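Purine nucleoside phosphorylase (Thermus thermophilus, PDB 6TK9) catalyses the phosphate-dependent cleavage of purine nucleosides such as inosine and guanosine, probably yielding the free base and ribose 1-phosphate. Local coordinates at residues I44-G47 with H51-V54; P58-R63 with R80-E85. One frame throughout, in Å; residues are numbered along the deposited sequence.

How the contacts relate
Following the chain from the N terminus, strand 39-45 ends in contact 1, which closes a short loop by folding 51-54 back on 44-47 after three intervening residues. The chain then runs on to 58-63, and contact 2 opens there. It closes only after strands 63-66, 68-69 and 72-78 have been built, when 80-85 returns to 58-63. The two contacts are therefore in series, neither nested nor crossed, with centres about 11 Å apart. They meet directly: Tyr46 N lies 3.0 Å from Gly62 O, a probable hydrogen bond, and Pro53 packs on Val81. Together they tie the end of strand 39-45 to the phosphate-binding loop that follows strand 72-78.

Contact 1: residues I44-G47 with H51-V54; sequences IPYG and HFPV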
loop_
_atom_site.group_PDB
_atom_site.type_symbol
_atom_site.label_atom_id
_atom_site.label_comp_id
_atom_site.label_asym_id
_atom_site.label_seq_id
_atom_site.Cartn_x
_atom_site.Cartn_y
_atom_site.Cartn_z
ATOM N N ILE A 44 -20.998 -14.613 40.917
ATOM C CA ILE A 44 -19.921 -15.618 41.156
ATOM C C ILE A 44 -18.581 -15.085 40.654
ATOM O O ILE A 44 -18.383 -14.928 39.452
ATOM C CB ILE A 44 -20.280 -16.942 40.466
ATOM C CG1 ILE A 44 -21.762 -17.299 40.635
ATOM C CG2 ILE A 44 -19.354 -18.041 40.965
ATOM C CD1 ILE A 44 -22.299 -18.182 39.546
ATOM N N PRO A 45 -17.583 -14.860 41.537
ATOM C CA PRO A 45 -16.230 -14.545 41.082
ATOM C C PRO A 45 -15.637 -15.704 40.261
ATOM O O PRO A 45 -15.985 -16.853 40.494
ATOM C CB PRO A 45 -15.405 -14.305 42.353
ATOM C CG PRO A 45 -16.282 -14.751 43.515
ATOM C CD PRO A 45 -17.688 -14.956 42.995
ATOM N N TYR A 46 -14.755 -15.379 39.315
ATOM C CA TYR A 46 -14.218 -16.326 38.301
ATOM C C TYR A 46 -13.458 -17.462 39.003
ATOM O O TYR A 46 -13.647 -18.645 38.597
ATOM C CB TYR A 46 -13.377 -15.556 37.286
ATOM C CG TYR A 46 -14.140 -14.637 36.359
ATOM C CD1 TYR A 46 -15.519 -14.698 36.228
ATOM C CD2 TYR A 46 -13.458 -13.742 35.543
ATOM C CE1 TYR A 46 -16.198 -13.853 35.364
ATOM C CE2 TYR A 46 -14.118 -12.910 34.657
ATOM C CZ TYR A 46 -15.497 -12.971 34.561
ATOM O OH TYR A 46 -16.149 -12.152 33.690
ATOM N N GLY A 47 -12.705 -17.115 40.064
ATOM C CA GLY A 47 -11.861 -18.029 40.855
ATOM C C GLY A 47 -12.605 -19.241 41.396
ATOM O O GLY A 47 -11.955 -20.259 41.625
ATOM N N HIS A 51 -12.377 -24.294 36.085
ATOM C CA HIS A 51 -11.629 -24.133 34.808
ATOM C C HIS A 51 -11.711 -22.687 34.310
ATOM O O HIS A 51 -11.366 -22.459 33.140
ATOM C CB HIS A 51 -12.148 -25.105 33.740
ATOM C CG HIS A 51 -12.305 -26.506 34.222
ATOM N ND1 HIS A 51 -11.240 -27.241 34.700
ATOM C CD2 HIS A 51 -13.395 -27.304 34.305
ATOM C CE1 HIS A 51 -11.669 -28.435 35.064
ATOM N NE2 HIS A 51 -12.989 -28.500 34.828
ATOM N N PHE A 52 -12.165 -21.747 35.144
ATOM C CA PHE A 52 -12.312 -20.322 34.758
ATOM C C PHE A 52 -10.982 -19.624 35.013
ATOM O O PHE A 52 -10.395 -19.748 36.092
ATOM C CB PHE A 52 -13.465 -19.630 35.490
ATOM C CG PHE A 52 -14.671 -19.262 34.654
ATOM C CD1 PHE A 52 -15.546 -20.234 34.188
ATOM C CD2 PHE A 52 -14.962 -17.935 34.378
ATOM C CE1 PHE A 52 -16.667 -19.887 33.453
ATOM C CE2 PHE A 52 -16.097 -17.590 33.666
ATOM C CZ PHE A 52 -16.947 -18.566 33.209
ATOM N N PRO A 53 -10.472 -18.880 34.011
ATOM C CA PRO A 53 -9.302 -18.042 34.213
ATOM C C PRO A 53 -9.735 -16.855 35.079
ATOM O O PRO A 53 -10.838 -16.403 34.891
ATOM C CB PRO A 53 -8.925 -17.653 32.784
ATOM C CG PRO A 53 -10.258 -17.577 32.085
ATOM C CD PRO A 53 -11.036 -18.744 32.660
ATOM N N VAL A 54 -8.883 -16.419 36.005
ATOM C CA VAL A 54 -9.144 -15.225 36.858
ATOM C C VAL A 54 -8.499 -14.010 36.188
ATOM O O VAL A 54 -7.388 -14.128 35.675
ATOM C CB VAL A 54 -8.653 -15.397 38.312
ATOM C CG1 VAL A 54 -9.157 -16.697 38.911
ATOM C CG2 VAL A 54 -7.140 -15.293 38.435
#
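Tyr46 and Val54 bring their backbones closest, CA to CA 5.4 Å, as 51-54 turns back beside the short 3-10 segment that follows strand 39-45; no hydrogen bond joins the two segments, and the contact rests on packing. Its main pair is Tyr46 with Phe52. Their rings are neither stacked nor edge-to-face: the planes stand at 47° with centroids 5.4 Å apart, and CD1 and CE1 of Tyr46 lie against CD2 and CE2 of Phe52, the closest approach being 3.8 Å from Tyr46 CD1 to Phe52 CD2. At the base of the pair, Phe52 CB comes within 3.3 Å of Tyr46 O, so Phe52 touches both the backbone and the ring of the tyrosine. The course of the two backbones places Tyr46 CB 3.6 Å from Pro53 O, and chi1 of -70°, with CG anti to the carbonyl carbon, then swings the tyrosine ring so that its CD1 meets Phe52. The far end of the same ring is held separately, its OH bonding to Gly79 O. With an alanine here, Phe52 would probably lose the ring its CD2 and CE2 lean on, and Gly79 O the hydroxyl that binds it. Farther along, the methyl CG1 of Val54 covers the backbone of Gly47, 3.6 Å from its CA, at the exposed margin of the contact. Phe52 also packs on Pro95 and Val98 of helix 94-102. Within the phosphorylase-superfamily fold, the loop after strand 39-45 thus folds back on the strand's end, and Phe52 bridges from Tyr46, just after the strand, to helix 94-102.

Contact 2: residues P58-R63 with R80-E85; sequences PGHAGR and RVHYYE. With PO4 (phosphate ion), chain G.
His60 and His82 reach toward each other from opposite directions and meet at right angles, an offset edge-to-face pair with planes at 90° and centroids 4.9 Å apart. The edge of His82 supplies the contact: its CE1 sits over one face of His60, 3.6 Å from His60 CE1. The rotation of His60 is fixed in its own plane, where ND1 accepts a bond from Arg80 N at 2.8 Å (154°), while NE2 pairs with Ser29 OG. Alongside, CG of Arg80 lies 3.6 Å from His60 CE1. The Arg80 chain then bends at chi2 and chi3 and brings NH1 to phosphate O1, 3.1 Å away; Thr110 O and Glu215 hold the same guanidinium. His82 is gripped at both nitrogens. NE2 gives a nearly straight bond to phosphate O1 (2.7 Å, 171°), and ND1 bonds to Glu85 OE2 at 2.8 Å; the backbone N of His82 reaches that oxygen from the other face of the carboxylate. Ser29, Ser211 and Ala112 N also bind the ion. Although the phosphate probably came from the crystallisation liquor, this set of donors is consistent with the phosphate-substrate site of a nucleoside phosphorylase, with Glu85 as a second-shell residue orienting His82.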
loop_
_atom_site.group_PDB
_atom_site.type_symbol
_atom_site.label_atom_id
_atom_site.label_comp_id
_atom_site.label_asym_id
_atom_site.label_seq_id
_atom_site.Cartn_x
_atom_site.Cartn_y
_atom_site.Cartn_z
ATOM N N PRO A 58 -5.864 -4.467 35.212
ATOM C CA PRO A 58 -6.569 -3.360 35.854
ATOM C C PRO A 58 -7.960 -3.116 35.231
ATOM O O PRO A 58 -8.095 -3.153 33.997
ATOM C CB PRO A 58 -5.623 -2.157 35.678
ATOM C CG PRO A 58 -4.270 -2.753 35.335
ATOM C CD PRO A 58 -4.579 -4.057 34.627
ATOM N N GLY A 59 -8.967 -2.910 36.096
ATOM C CA GLY A 59 -10.350 -2.540 35.728
ATOM C C GLY A 59 -11.197 -3.736 35.317
ATOM O O GLY A 59 -12.158 -3.553 34.543
ATOM N N HIS A 60 -10.853 -4.919 35.814
ATOM C CA HIS A 60 -11.564 -6.199 35.573
ATOM C C HIS A 60 -11.787 -6.860 36.931
ATOM O O HIS A 60 -10.830 -7.475 37.451
ATOM C CB HIS A 60 -10.757 -7.110 34.627
ATOM C CG HIS A 60 -10.540 -6.529 33.272
ATOM N ND1 HIS A 60 -11.233 -6.976 32.161
ATOM C CD2 HIS A 60 -9.740 -5.521 32.857
ATOM C CE1 HIS A 60 -10.866 -6.272 31.114
ATOM N NE2 HIS A 60 -9.940 -5.366 31.516
ATOM N N ALA A 61 -12.987 -6.722 37.493
ATOM C CA ALA A 61 -13.354 -7.301 38.807
ATOM C C ALA A 61 -13.272 -8.840 38.763
ATOM O O ALA A 61 -12.972 -9.447 39.814
ATOM C CB ALA A 61 -14.723 -6.814 39.206
ATOM N N GLY A 62 -13.518 -9.449 37.596
ATOM C CA GLY A 62 -13.546 -10.911 37.405
ATOM C C GLY A 62 -14.725 -11.533 38.141
ATOM O O GLY A 62 -14.496 -12.361 39.033
ATOM N N ARG A 63 -15.946 -11.131 37.781
ATOM C CA ARG A 63 -17.195 -11.578 38.433
ATOM C C ARG A 63 -18.218 -11.915 37.359
ATOM O O ARG A 63 -18.496 -11.055 36.534
ATOM C CB ARG A 63 -17.731 -10.475 39.346
ATOM C CG ARG A 63 -16.744 -10.016 40.409
ATOM C CD ARG A 63 -17.449 -9.570 41.670
ATOM N NE ARG A 63 -16.726 -9.963 42.873
ATOM C CZ ARG A 63 -17.200 -9.860 44.114
ATOM N NH1 ARG A 63 -18.412 -9.368 44.342
ATOM N NH2 ARG A 63 -16.449 -10.252 45.130
ATOM N N ARG A 80 -12.726 -9.385 32.003
ATOM C CA ARG A 80 -12.332 -10.543 31.146
ATOM C C ARG A 80 -10.844 -10.830 31.353
ATOM O O ARG A 80 -10.223 -10.162 32.219
ATOM C CB ARG A 80 -12.607 -10.314 29.653
ATOM C CG ARG A 80 -12.041 -9.016 29.087
ATOM C CD ARG A 80 -11.563 -9.122 27.651
ATOM N NE ARG A 80 -12.651 -9.136 26.689
ATOM C CZ ARG A 80 -13.262 -8.052 26.220
ATOM N NH1 ARG A 80 -12.903 -6.850 26.641
ATOM N NH2 ARG A 80 -14.255 -8.177 25.348
ATOM N N VAL A 81 -10.317 -11.809 30.613
ATOM C CA VAL A 81 -8.877 -12.183 30.624
ATOM C C VAL A 81 -8.294 -11.927 29.234
ATOM O O VAL A 81 -9.047 -11.876 28.230
ATOM C CB VAL A 81 -8.674 -13.633 31.092
ATOM C CG1 VAL A 81 -9.215 -13.816 32.500
ATOM C CG2 VAL A 81 -9.287 -14.646 30.140
ATOM N N HIS A 82 -6.988 -11.733 29.184
ATOM C CA HIS A 82 -6.252 -11.407 27.940
ATOM C C HIS A 82 -5.149 -12.436 27.717
ATOM O O HIS A 82 -4.614 -13.007 28.700
ATOM C CB HIS A 82 -5.697 -9.986 28.023
ATOM C CG HIS A 82 -6.724 -9.001 28.470
ATOM N ND1 HIS A 82 -6.910 -8.683 29.800
ATOM C CD2 HIS A 82 -7.638 -8.290 27.772
ATOM C CE1 HIS A 82 -7.889 -7.807 29.899
ATOM N NE2 HIS A 82 -8.351 -7.546 28.671
ATOM N N TYR A 83 -4.824 -12.630 26.454
ATOM C CA TYR A 83 -3.615 -13.331 25.977
ATOM C C TYR A 83 -2.368 -12.682 26.589
ATOM O O TYR A 83 -1.458 -13.424 26.916
ATOM C CB TYR A 83 -3.639 -13.346 24.449
ATOM C CG TYR A 83 -2.562 -14.166 23.806
ATOM C CD1 TYR A 83 -2.575 -15.541 23.896
ATOM C CD2 TYR A 83 -1.573 -13.569 23.040
ATOM C CE1 TYR A 83 -1.613 -16.310 23.264
ATOM C CE2 TYR A 83 -0.595 -14.322 22.409
ATOM C CZ TYR A 83 -0.612 -15.700 22.523
ATOM O OH TYR A 83 0.348 -16.449 21.908
ATOM N N TYR A 84 -2.323 -11.371 26.819
ATOM C CA TYR A 84 -1.074 -10.735 27.324
ATOM C C TYR A 84 -0.805 -11.200 28.751
ATOM O O TYR A 84 0.358 -11.201 29.125
ATOM C CB TYR A 84 -1.037 -9.205 27.219
ATOM C CG TYR A 84 -2.188 -8.475 27.857
ATOM C CD1 TYR A 84 -2.277 -8.361 29.241
ATOM C CD2 TYR A 84 -3.186 -7.899 27.085
ATOM C CE1 TYR A 84 -3.339 -7.712 29.841
ATOM C CE2 TYR A 84 -4.245 -7.229 27.674
ATOM C CZ TYR A 84 -4.324 -7.146 29.055
ATOM O OH TYR A 84 -5.363 -6.503 29.656
ATOM N N GLU A 85 -1.834 -11.597 29.503
ATOM C CA GLU A 85 -1.687 -12.080 30.904
ATOM C C GLU A 85 -1.101 -13.489 30.898
ATOM O O GLU A 85 -0.766 -13.960 31.976
ATOM C CB GLU A 85 -3.020 -12.120 31.649
ATOM C CG GLU A 85 -3.682 -10.763 31.832
ATOM C CD GLU A 85 -5.122 -10.900 32.289
ATOM O OE1 GLU A 85 -5.310 -11.225 33.479
ATOM O OE2 GLU A 85 -6.047 -10.748 31.447
HETATM P P PO4 G . -10.135 -4.549 27.042
HETATM O O1 PO4 G . -10.238 -5.856 27.843
HETATM O O2 PO4 G . -8.867 -3.797 27.435
HETATM O O3 PO4 G . -11.328 -3.654 27.311
HETATM O O4 PO4 G . -10.129 -4.900 25.557
#